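LacI family transcription regulator (Bifidobacterium animalis subsp. lactis, PDB 4O5A) probably regulates transcription as a dimeric LacI-family DNA-binding protein whose activity responds to a small effector, as in its relatives. Local coordinates at residues 207-212 against 254-259. Numbering follows the deposited sequence. Where two conformers were deposited one is given.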
# COMPACT_ATOMS: atom_id res chain seq x y z
N TYR A 207 -11.42 -20.75 6.75
CA TYR A 207 -12.05 -22.06 6.64
C TYR A 207 -12.57 -22.37 5.23
O TYR A 207 -12.64 -23.53 4.84
CB TYR A 207 -13.15 -22.21 7.68
CG TYR A 207 -12.60 -22.17 9.08
CD1 TYR A 207 -11.30 -22.56 9.34
CD2 TYR A 207 -13.38 -21.73 10.15
CE1 TYR A 207 -10.79 -22.53 10.62
CE2 TYR A 207 -12.87 -21.70 11.43
CZ TYR A 207 -11.57 -22.10 11.65
OH TYR A 207 -11.04 -22.07 12.92
N ILE A 208 -12.93 -21.33 4.49
CA ILE A 208 -13.34 -21.48 3.10
C ILE A 208 -12.15 -21.93 2.27
O ILE A 208 -12.24 -22.88 1.47
CB ILE A 208 -13.84 -20.15 2.51
CG1 ILE A 208 -15.10 -19.66 3.24
CG2 ILE A 208 -14.08 -20.28 1.00
CD1 ILE A 208 -16.30 -20.55 3.07
N ARG A 209 -11.03 -21.25 2.47
CA ARG A 209 -9.82 -21.57 1.73
C ARG A 209 -9.29 -22.95 2.07
O ARG A 209 -8.90 -23.69 1.17
CB ARG A 209 -8.74 -20.51 1.96
CG ARG A 209 -9.15 -19.14 1.43
CD ARG A 209 -8.07 -18.11 1.64
NE ARG A 209 -8.44 -16.84 1.00
CZ ARG A 209 -7.58 -15.86 0.74
NH1 ARG A 209 -6.30 -16.00 1.06
NH2 ARG A 209 -8.01 -14.76 0.15
N ASP A 210 -9.27 -23.28 3.36
CA ASP A 210 -8.74 -24.58 3.78
C ASP A 210 -9.59 -25.71 3.24
O ASP A 210 -9.07 -26.73 2.79
CB ASP A 210 -8.62 -24.67 5.30
CG ASP A 210 -8.17 -26.05 5.77
OD1 ASP A 210 -7.01 -26.43 5.48
OD2 ASP A 210 -8.96 -26.76 6.42
N ALA A 211 -10.92 -25.54 3.28
CA ALA A 211 -11.81 -26.57 2.77
C ALA A 211 -11.61 -26.80 1.28
O ALA A 211 -11.58 -27.94 0.81
CB ALA A 211 -13.27 -26.23 3.08
N ALA A 212 -11.47 -25.71 0.53
CA ALA A 212 -11.23 -25.80 -0.91
C ALA A 212 -9.90 -26.48 -1.22
O ALA A 212 -9.84 -27.38 -2.06
CB ALA A 212 -11.31 -24.42 -1.56
N ILE A 254 2.22 -21.93 -2.01
CA ILE A 254 1.32 -20.81 -2.26
C ILE A 254 1.26 -19.92 -1.01
O ILE A 254 0.99 -20.41 0.09
CB ILE A 254 -0.09 -21.31 -2.61
CG1 ILE A 254 -0.02 -22.15 -3.90
CG2 ILE A 254 -1.03 -20.14 -2.78
CD1 ILE A 254 -1.36 -22.71 -4.33
N TYR A 255 1.52 -18.63 -1.17
CA TYR A 255 1.50 -17.70 -0.05
C TYR A 255 0.28 -16.81 -0.07
O TYR A 255 -0.11 -16.31 -1.13
CB TYR A 255 2.73 -16.79 -0.11
CG TYR A 255 4.02 -17.55 0.06
CD1 TYR A 255 4.65 -17.61 1.29
CD2 TYR A 255 4.61 -18.19 -1.02
CE1 TYR A 255 5.86 -18.31 1.45
CE2 TYR A 255 5.81 -18.88 -0.89
CZ TYR A 255 6.42 -18.94 0.34
OH TYR A 255 7.59 -19.64 0.46
N ASP A 256 -0.29 -16.54 1.11
CA ASP A 256 -1.50 -15.72 1.20
C ASP A 256 -1.27 -14.23 0.94
O ASP A 256 -2.22 -13.47 0.82
CB ASP A 256 -2.20 -15.92 2.56
CG ASP A 256 -3.22 -17.07 2.53
OD1 ASP A 256 -3.11 -17.94 1.64
OD2 ASP A 256 -4.11 -17.09 3.40
N ASN A 257 -0.01 -13.79 0.85
CA ASN A 257 0.22 -12.43 0.37
C ASN A 257 1.52 -12.28 -0.39
O ASN A 257 2.36 -13.18 -0.38
CB ASN A 257 0.08 -11.37 1.47
CG ASN A 257 1.23 -11.38 2.48
OD1 ASN A 257 2.23 -12.06 2.31
ND2 ASN A 257 1.07 -10.61 3.55
N ASP A 258 1.68 -11.13 -1.03
CA ASP A 258 2.87 -10.89 -1.85
C ASP A 258 4.18 -10.81 -1.06
O ASP A 258 5.19 -11.36 -1.49
CB ASP A 258 2.68 -9.64 -2.73
CG ASP A 258 2.27 -8.39 -1.95
OD1 ASP A 258 2.19 -8.39 -0.69
OD2 ASP A 258 2.03 -7.36 -2.62
N VAL A 259 4.17 -10.12 0.08
CA VAL A 259 5.39 -9.93 0.87
C VAL A 259 5.94 -11.26 1.37
O VAL A 259 7.16 -11.47 1.41
CB VAL A 259 5.16 -8.97 2.06
CG1 VAL A 259 4.92 -7.57 1.58
CG2 VAL A 259 4.01 -9.43 2.91
O HOH W 1 -4.90 -13.71 0.31
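At the carboxyl edge of the parallel strands in a periplasmic-binding-protein-like domain, where relatives in the LacI family hold their effector in the cleft between the two subdomains, R209 of helix 206-219 meets D256 in the turn that joins strand 252-255 to helix 258-271. The two backbones stay well apart, with the CA atoms of R209 and D256 10.2 Å from each other, and arginine suits the helix position because its long chain can span that gap. CG of R209 lies beside the backbone N (chi1 -64°) and the chain then runs extended to NE, which carries the guanidinium out to the turn. R209 NH1 forms a long salt bridge of 3.4 Å with OD2 of D256. The carboxylate meets the edge of the guanidinium near its plane, but the two flat groups are turned 78° apart, so this is no two-pronged pairing. A water bridges the two residues: it accepts a hydrogen bond from R209 NH1 at 2.8 Å and donates one to D256 O at 2.7 Å, so that NH1 reaches both the side chain and the backbone of the same aspartate. The principal partner of each charge lies outside this pair: R209 NE forms a salt bridge with D175, and D256 OD2 one with R196, while the ring of W284 makes a cation-pi contact with R209. Aspartate suits the turn because its short carboxylate can take several donors at once. With R196 and the backbone N of G199 also converging on OD2, the buried aspartate probably remains ionised, and its link to R209 is best understood as one link in a charged network, partly carried by water, at an edge that, as in relatives, probably faces the effector cleft.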